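Local structure of negative regulator of ofd1 (Schizosaccharomyces pombe, 3QTM) at residues S270-S275 / M300-I305. The protein is required for correct translation termination, inhibits ofd1 directly, and promotes the stability of the transcription factor fragment Sre1N that activates hypoxic gene expression. Numbering follows the deposited sequence.
Sequences SWLNNS and MDLAQI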
ATOM      1  N   SER A 270     -16.587  16.204   0.599  1.00 34.84           N
ATOM      2  CA  SER A 270     -15.531  16.205   1.603  1.00 36.52           C
ATOM      3  C   SER A 270     -14.312  15.450   1.097  1.00 32.42           C
ATOM      4  O   SER A 270     -13.169  15.873   1.293  1.00 31.79           O
ATOM      5  CB  SER A 270     -16.009  15.577   2.906  1.00 37.59           C
ATOM      6  OG  SER A 270     -16.218  16.570   3.881  1.00 48.72           O
ATOM      7  N   TRP A 271     -14.558  14.319   0.451  1.00 30.52           N
ATOM      8  CA  TRP A 271     -13.450  13.512  -0.033  1.00 32.14           C
ATOM      9  C   TRP A 271     -12.743  14.185  -1.204  1.00 30.06           C
ATOM     10  O   TRP A 271     -11.517  14.141  -1.301  1.00 27.77           O
ATOM     11  CB  TRP A 271     -13.915  12.094  -0.367  1.00 32.36           C
ATOM     12  CG  TRP A 271     -14.225  11.337   0.870  1.00 32.73           C
ATOM     13  CD1 TRP A 271     -15.444  10.864   1.266  1.00 36.63           C
ATOM     14  CD2 TRP A 271     -13.303  10.995   1.908  1.00 37.34           C
ATOM     15  NE1 TRP A 271     -15.334  10.240   2.486  1.00 35.86           N
ATOM     16  CE2 TRP A 271     -14.029  10.306   2.902  1.00 36.38           C
ATOM     17  CE3 TRP A 271     -11.927  11.203   2.093  1.00 32.96           C
ATOM     18  CZ2 TRP A 271     -13.425   9.812   4.059  1.00 36.85           C
ATOM     19  CZ3 TRP A 271     -11.333  10.720   3.246  1.00 35.43           C
ATOM     20  CH2 TRP A 271     -12.082  10.033   4.215  1.00 36.34           C
ATOM     21  N   LEU A 272     -13.515  14.831  -2.072  1.00 27.80           N
ATOM     22  CA  LEU A 272     -12.933  15.549  -3.199  1.00 28.82           C
ATOM     23  C   LEU A 272     -12.063  16.699  -2.707  1.00 29.15           C
ATOM     24  O   LEU A 272     -10.961  16.924  -3.222  1.00 26.99           O
ATOM     25  CB  LEU A 272     -14.021  16.046  -4.154  1.00 29.76           C
ATOM     26  CG  LEU A 272     -14.706  14.928  -4.946  1.00 30.70           C
ATOM     27  CD1 LEU A 272     -15.896  15.445  -5.759  1.00 31.69           C
ATOM     28  CD2 LEU A 272     -13.701  14.219  -5.838  1.00 32.07           C
ATOM     29  N   ASN A 273     -12.538  17.406  -1.687  1.00 25.37           N
ATOM     30  CA  ASN A 273     -11.750  18.486  -1.100  1.00 26.34           C
ATOM     31  C   ASN A 273     -10.516  18.019  -0.320  1.00 29.33           C
ATOM     32  O   ASN A 273      -9.500  18.709  -0.302  1.00 30.01           O
ATOM     33  CB  ASN A 273     -12.629  19.392  -0.235  1.00 31.15           C
ATOM     34  CG  ASN A 273     -13.320  20.462  -1.052  1.00 32.20           C
ATOM     35  OD1 ASN A 273     -12.684  21.138  -1.867  1.00 31.05           O
ATOM     36  ND2 ASN A 273     -14.625  20.611  -0.856  1.00 32.40           N
ATOM     37  N   ASN A 274     -10.614  16.862   0.335  1.00 30.69           N
ATOM     38  CA  ASN A 274      -9.438  16.207   0.908  1.00 29.97           C
ATOM     39  C   ASN A 274      -8.413  15.913  -0.192  1.00 26.86           C
ATOM     40  O   ASN A 274      -7.203  16.068  -0.003  1.00 26.69           O
ATOM     41  CB  ASN A 274      -9.834  14.900   1.594  1.00 28.93           C
ATOM     42  CG  ASN A 274     -10.528  15.125   2.928  1.00 33.50           C
ATOM     43  OD1 ASN A 274     -10.276  16.118   3.615  1.00 32.82           O
ATOM     44  ND2 ASN A 274     -11.402  14.195   3.302  1.00 34.05           N
ATOM     45  N   SER A 275      -8.919  15.485  -1.341  1.00 25.15           N
ATOM     46  CA  SER A 275      -8.075  15.175  -2.488  1.00 28.89           C
ATOM     47  C   SER A 275      -7.344  16.432  -2.935  1.00 29.06           C
ATOM     48  O   SER A 275      -6.156  16.388  -3.245  1.00 26.41           O
ATOM     49  CB  SER A 275      -8.921  14.615  -3.630  1.00 26.98           C
ATOM     50  OG  SER A 275      -9.533  13.404  -3.239  1.00 29.19           O
HETATM   51  N   MSE A 300     -13.473  19.362 -11.589  1.00 31.30           N
HETATM   52  CA  MSE A 300     -14.586  19.032 -12.476  1.00 33.39           C
HETATM   53  C   MSE A 300     -15.560  18.054 -11.828  1.00 34.36           C
HETATM   54  O   MSE A 300     -16.761  18.130 -12.058  1.00 35.11           O
HETATM   55  CB  MSE A 300     -14.078  18.470 -13.800  1.00 34.19           C
HETATM   56  CG  MSE A 300     -13.551  19.526 -14.751  1.00 41.26           C
HETATM   57 SE   MSE A 300     -12.739  18.733 -16.352  1.00 73.96          SE
HETATM   58  CE  MSE A 300     -10.877  18.657 -15.821  1.00 41.78           C
ATOM     59  N   ASP A 301     -15.035  17.144 -11.011  1.00 36.03           N
ATOM     60  CA  ASP A 301     -15.872  16.274 -10.184  1.00 35.41           C
ATOM     61  C   ASP A 301     -16.658  17.084  -9.145  1.00 34.46           C
ATOM     62  O   ASP A 301     -17.837  16.826  -8.900  1.00 33.69           O
ATOM     63  CB  ASP A 301     -15.014  15.221  -9.478  1.00 34.39           C
ATOM     64  CG  ASP A 301     -14.567  14.098 -10.415  1.00 40.38           C
ATOM     65  OD1 ASP A 301     -15.250  13.858 -11.438  1.00 38.65           O
ATOM     66  OD2 ASP A 301     -13.538  13.448 -10.115  1.00 37.59           O
ATOM     67  N   LEU A 302     -15.997  18.052  -8.521  1.00 30.75           N
ATOM     68  CA  LEU A 302     -16.689  18.959  -7.615  1.00 33.32           C
ATOM     69  C   LEU A 302     -17.822  19.716  -8.328  1.00 33.99           C
ATOM     70  O   LEU A 302     -18.932  19.818  -7.809  1.00 34.90           O
ATOM     71  CB  LEU A 302     -15.697  19.935  -6.992  1.00 29.79           C
ATOM     72  CG  LEU A 302     -14.911  19.302  -5.842  1.00 33.78           C
ATOM     73  CD1 LEU A 302     -13.659  20.099  -5.496  1.00 28.48           C
ATOM     74  CD2 LEU A 302     -15.819  19.138  -4.630  1.00 29.33           C
ATOM     75  N   ALA A 303     -17.538  20.227  -9.521  1.00 33.88           N
ATOM     76  CA  ALA A 303     -18.507  21.009 -10.275  1.00 36.37           C
ATOM     77  C   ALA A 303     -19.717  20.175 -10.662  1.00 38.19           C
ATOM     78  O   ALA A 303     -20.843  20.673 -10.718  1.00 39.76           O
ATOM     79  CB  ALA A 303     -17.858  21.597 -11.515  1.00 34.38           C
ATOM     80  N   GLN A 304     -19.481  18.898 -10.931  1.00 38.82           N
ATOM     81  CA  GLN A 304     -20.530  18.023 -11.447  1.00 39.69           C
ATOM     82  C   GLN A 304     -21.640  17.762 -10.425  1.00 40.53           C
ATOM     83  O   GLN A 304     -22.811  17.618 -10.782  1.00 39.47           O
ATOM     84  CB  GLN A 304     -19.917  16.703 -11.918  1.00 39.75           C
ATOM     85  CG  GLN A 304     -20.934  15.646 -12.298  1.00 47.25           C
ATOM     86  CD  GLN A 304     -20.281  14.319 -12.639  1.00 58.28           C
ATOM     87  OE1 GLN A 304     -19.457  14.235 -13.559  1.00 56.22           O
ATOM     88  NE2 GLN A 304     -20.644  13.270 -11.896  1.00 56.66           N
ATOM     89  N   ILE A 305     -21.274  17.720  -9.152  1.00 37.97           N
ATOM     90  CA  ILE A 305     -22.202  17.265  -8.120  1.00 39.93           C
ATOM     91  C   ILE A 305     -22.693  18.374  -7.196  1.00 38.94           C
ATOM     92  O   ILE A 305     -23.696  18.210  -6.499  1.00 40.56           O
ATOM     93  CB  ILE A 305     -21.561  16.151  -7.254  1.00 40.70           C
ATOM     94  CG1 ILE A 305     -20.391  16.705  -6.437  1.00 36.30           C
ATOM     95  CG2 ILE A 305     -21.109  14.998  -8.133  1.00 37.10           C
ATOM     96  CD1 ILE A 305     -20.023  15.849  -5.259  1.00 38.05           C
TER
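Leu272 and Leu302 pack against each other where two nearly antiparallel helices face one another; the axes of the two short segments come within 10.0 Å and run at 160° to each other. Leu302 lays its isobutyl group against the root of Leu272: CD2 lies 3.6 Å from Leu272 CB. The branch of Leu272 continues past it, with CD1 3.8 Å from the backbone N of Leu302, so this methyl reaches the opposing helix surface itself. With chi2 at 173°, CD1 of Leu272 is anti to CA, at the far end of an extended side chain. The two methyls of Leu272 also meet CB of Asp301, CD1 at 3.8 Å and CD2 at 4.0 Å, and the two side chains cross at about a right angle; Asp301 thus gives the apolar layer its methylene. More loosely, CD1 of Ile305 approaches CD1 of Leu272 at 4.2 Å. At the margin, the amide oxygen OD1 of Asn273 rests 3.9 Å from CD1 of Leu302, a van der Waals touch. An alanine in place of Leu302 would probably open a gap beside Leu272 CB and leave the amide of Asn273 without its apolar neighbour. Within helix 262-285, Ser275 OG donates a hydrogen bond of 2.9 Å to Trp271 O, which Ser275 N also reaches, from the opposite face of the carbonyl plane. The contact joins helices 262-285 and 292-305 in the all-helical C-terminal region, whose family belongs to the tetratricopeptide-repeat clan. Leu272 also touches Ala247 of helix 229-254, where Trp271 stacks on Phe246, while Leu302 also meets Tyr315 of helix 309-328, continuing the row of packed helices.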